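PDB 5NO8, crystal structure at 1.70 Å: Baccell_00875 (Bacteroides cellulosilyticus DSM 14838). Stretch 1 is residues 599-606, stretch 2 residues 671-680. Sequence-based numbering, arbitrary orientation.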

# COMPACT_ATOMS: atom_id res chain seq x y z
N TRP A 599 -11.78 -3.74 7.74
CA TRP A 599 -13.13 -3.24 7.41
C TRP A 599 -13.80 -4.04 6.30
O TRP A 599 -15.02 -4.13 6.27
CB TRP A 599 -13.07 -1.77 7.00
CG TRP A 599 -12.44 -0.90 8.02
CD1 TRP A 599 -11.21 -0.29 7.95
CD2 TRP A 599 -13.00 -0.53 9.29
NE1 TRP A 599 -10.96 0.41 9.11
CE2 TRP A 599 -12.04 0.29 9.94
CE3 TRP A 599 -14.21 -0.82 9.94
CZ2 TRP A 599 -12.26 0.83 11.23
CZ3 TRP A 599 -14.44 -0.29 11.22
CH2 TRP A 599 -13.46 0.53 11.85
N PHE A 600 -13.01 -4.62 5.39
CA PHE A 600 -13.55 -5.30 4.20
C PHE A 600 -13.32 -6.81 4.12
O PHE A 600 -14.06 -7.50 3.42
CB PHE A 600 -13.00 -4.61 2.96
CG PHE A 600 -13.47 -3.19 2.82
CD1 PHE A 600 -12.79 -2.15 3.43
CD2 PHE A 600 -14.64 -2.90 2.13
CE1 PHE A 600 -13.24 -0.85 3.33
CE2 PHE A 600 -15.09 -1.60 2.02
CZ PHE A 600 -14.40 -0.58 2.64
N GLY A 601 -12.34 -7.33 4.85
CA GLY A 601 -11.94 -8.72 4.69
C GLY A 601 -12.65 -9.68 5.61
O GLY A 601 -13.19 -9.27 6.66
N LYS A 602 -12.63 -10.95 5.25
CA LYS A 602 -13.10 -12.02 6.11
C LYS A 602 -12.28 -12.14 7.41
O LYS A 602 -12.85 -12.42 8.47
CB LYS A 602 -13.03 -13.37 5.41
CG LYS A 602 -13.78 -14.45 6.18
CD LYS A 602 -13.88 -15.73 5.37
CE LYS A 602 -14.83 -16.74 6.00
NZ LYS A 602 -14.63 -18.07 5.37
N ARG A 603 -10.96 -11.99 7.31
CA ARG A 603 -10.08 -12.21 8.47
C ARG A 603 -10.00 -11.01 9.42
O ARG A 603 -9.41 -11.13 10.51
CB ARG A 603 -8.68 -12.56 7.99
CG ARG A 603 -8.59 -13.85 7.19
CD ARG A 603 -8.89 -15.10 7.99
NE ARG A 603 -8.77 -16.26 7.10
CZ ARG A 603 -7.62 -16.79 6.66
NH1 ARG A 603 -6.43 -16.32 7.07
NH2 ARG A 603 -7.67 -17.83 5.83
N GLU A 604 -10.53 -9.86 8.97
CA GLU A 604 -10.68 -8.64 9.78
C GLU A 604 -9.36 -8.17 10.41
O GLU A 604 -9.33 -7.68 11.54
CB GLU A 604 -11.78 -8.85 10.84
CG GLU A 604 -13.13 -9.21 10.21
CD GLU A 604 -14.26 -9.35 11.22
OE1 GLU A 604 -13.99 -9.29 12.45
OE2 GLU A 604 -15.42 -9.51 10.79
N LEU A 605 -8.27 -8.33 9.68
CA LEU A 605 -6.94 -7.96 10.19
C LEU A 605 -6.55 -6.55 9.78
O LEU A 605 -6.36 -6.27 8.59
CB LEU A 605 -5.87 -8.91 9.66
CG LEU A 605 -5.35 -10.05 10.50
CD1 LEU A 605 -4.20 -10.74 9.76
CD2 LEU A 605 -4.84 -9.54 11.84
N PHE A 606 -6.39 -5.65 10.75
CA PHE A 606 -5.65 -4.43 10.53
C PHE A 606 -4.22 -4.82 10.15
O PHE A 606 -3.76 -5.91 10.47
CB PHE A 606 -5.58 -3.55 11.78
CG PHE A 606 -6.83 -2.78 12.05
CD1 PHE A 606 -7.13 -1.67 11.29
CD2 PHE A 606 -7.71 -3.16 13.07
CE1 PHE A 606 -8.29 -0.93 11.53
CE2 PHE A 606 -8.85 -2.43 13.33
CZ PHE A 606 -9.15 -1.31 12.55
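Stretch 2 671-680: EFYDPYANDQ

Stretch 2 runs antiparallel to stretch 1, with Asn-678 facing Phe-600 (CA to CA 6.7 Å) and Tyr-676 facing Lys-602 (5.7 Å). Stretch 1 leaves a helix near Phe-600 and continues as loop; stretch 2 has strand at Phe-672 and Tyr-673 and again at Tyr-676 and Ala-677. Together they bury 579 Å².

The hydrogen bonds centre on the carboxylate of Asp-674, which accepts successive backbone amides of the loop: Lys-602 N to Asp-674 OD1 (2.8 Å) and Arg-603 N to Asp-674 OD2 (3.0 Å). Asp-674 OD1 also takes Tyr-676 N (3.0 Å), a bond within stretch 2, while a water donates to Asp-674 OD2 (2.8 Å) and accepts a weak bond from Leu-605 N (3.3 Å). Nearer the helix, Asn-678 ND2 donates to Phe-600 O (3.0 Å). Gly-601 CA lies 3.3 Å from Asp-674 OD1, and an ideal CB on Gly-601 would clash with Asp-674 OD2 at 2.5 Å.

Aromatic contacts flank the Asp-674 carboxylate. Lys-602 CB sits 3.6 Å from the ring centroid of Tyr-676, a CH-pi contact over the face. The guanidinium of Arg-603 makes a cation-pi contact over the Phe-672 face, with CZ 4.7 Å from the ring centroid, and Leu-605 CD1 meets the ring edge at Phe-672 CZ (3.7 Å).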

# COMPACT_ATOMS: atom_id res chain seq x y z
N GLU A 671 0.84 -12.63 5.59
CA GLU A 671 1.31 -13.11 4.27
C GLU A 671 0.23 -13.96 3.58
O GLU A 671 0.48 -15.08 3.13
CB GLU A 671 2.65 -13.84 4.36
CG GLU A 671 3.69 -12.98 5.04
CD GLU A 671 5.10 -13.49 4.89
OE1 GLU A 671 5.51 -14.34 5.70
OE2 GLU A 671 5.76 -13.07 3.93
N PHE A 672 -0.97 -13.41 3.47
CA PHE A 672 -2.05 -14.12 2.79
C PHE A 672 -2.98 -13.13 2.07
O PHE A 672 -3.07 -11.96 2.43
CB PHE A 672 -2.85 -15.01 3.76
CG PHE A 672 -3.61 -14.23 4.80
CD1 PHE A 672 -4.83 -13.67 4.51
CD2 PHE A 672 -3.11 -14.10 6.08
CE1 PHE A 672 -5.52 -12.92 5.45
CE2 PHE A 672 -3.81 -13.38 7.03
CZ PHE A 672 -5.01 -12.78 6.72
N TYR A 673 -3.66 -13.66 1.06
CA TYR A 673 -4.76 -12.96 0.39
C TYR A 673 -6.01 -13.22 1.18
O TYR A 673 -6.37 -14.39 1.44
CB TYR A 673 -4.94 -13.48 -1.07
CG TYR A 673 -3.83 -13.06 -1.97
CD1 TYR A 673 -3.81 -11.79 -2.50
CD2 TYR A 673 -2.78 -13.92 -2.28
CE1 TYR A 673 -2.76 -11.36 -3.31
CE2 TYR A 673 -1.73 -13.49 -3.08
CZ TYR A 673 -1.74 -12.21 -3.61
OH TYR A 673 -0.72 -11.76 -4.40
N ASP A 674 -6.68 -12.16 1.60
CA ASP A 674 -7.95 -12.33 2.29
C ASP A 674 -8.95 -13.10 1.42
O ASP A 674 -9.03 -12.84 0.21
CB ASP A 674 -8.54 -11.00 2.71
CG ASP A 674 -9.69 -11.18 3.67
OD1 ASP A 674 -10.81 -11.45 3.17
OD2 ASP A 674 -9.43 -11.13 4.90
N PRO A 675 -9.66 -14.07 2.00
CA PRO A 675 -10.52 -14.92 1.19
C PRO A 675 -11.84 -14.31 0.69
O PRO A 675 -12.57 -15.03 0.03
CB PRO A 675 -10.80 -16.11 2.10
CG PRO A 675 -10.56 -15.63 3.47
CD PRO A 675 -9.50 -14.60 3.36
N TYR A 676 -12.15 -13.06 1.01
CA TYR A 676 -13.30 -12.39 0.40
C TYR A 676 -12.88 -11.68 -0.87
O TYR A 676 -11.88 -10.97 -0.88
CB TYR A 676 -13.94 -11.32 1.31
CG TYR A 676 -14.89 -11.81 2.40
CD1 TYR A 676 -15.30 -13.15 2.49
CD2 TYR A 676 -15.39 -10.92 3.35
CE1 TYR A 676 -16.19 -13.58 3.48
CE2 TYR A 676 -16.26 -11.35 4.36
CZ TYR A 676 -16.64 -12.67 4.42
OH TYR A 676 -17.49 -13.12 5.41
N ALA A 677 -13.69 -11.83 -1.91
CA ALA A 677 -13.73 -10.84 -2.99
C ALA A 677 -14.80 -9.83 -2.57
O ALA A 677 -15.98 -10.18 -2.37
CB ALA A 677 -14.10 -11.47 -4.31
N ASN A 678 -14.37 -8.59 -2.37
CA ASN A 678 -15.24 -7.55 -1.91
C ASN A 678 -15.21 -6.42 -2.92
O ASN A 678 -16.01 -6.41 -3.86
CB ASN A 678 -14.85 -7.18 -0.45
CG ASN A 678 -15.80 -6.20 0.17
OD1 ASN A 678 -16.38 -5.40 -0.54
ND2 ASN A 678 -15.98 -6.26 1.52
N ASP A 679 -14.27 -5.49 -2.79
CA ASP A 679 -14.27 -4.24 -3.53
C ASP A 679 -13.09 -4.04 -4.52
O ASP A 679 -12.98 -3.00 -5.17
CB ASP A 679 -14.38 -3.03 -2.54
CG ASP A 679 -13.44 -3.11 -1.32
OD1 ASP A 679 -12.94 -4.21 -0.92
OD2 ASP A 679 -13.20 -2.01 -0.74
N GLN A 680 -12.21 -5.03 -4.61
CA GLN A 680 -10.96 -4.94 -5.37
C GLN A 680 -11.11 -4.79 -6.87
O GLN A 680 -10.12 -4.47 -7.53
CB GLN A 680 -10.02 -6.15 -5.10
CG GLN A 680 -10.49 -7.47 -5.70
CD GLN A 680 -11.84 -7.92 -5.20
OE1 GLN A 680 -12.79 -8.25 -5.99
NE2 GLN A 680 -11.96 -7.94 -3.90
O HOH W 1 -7.88 -9.54 6.63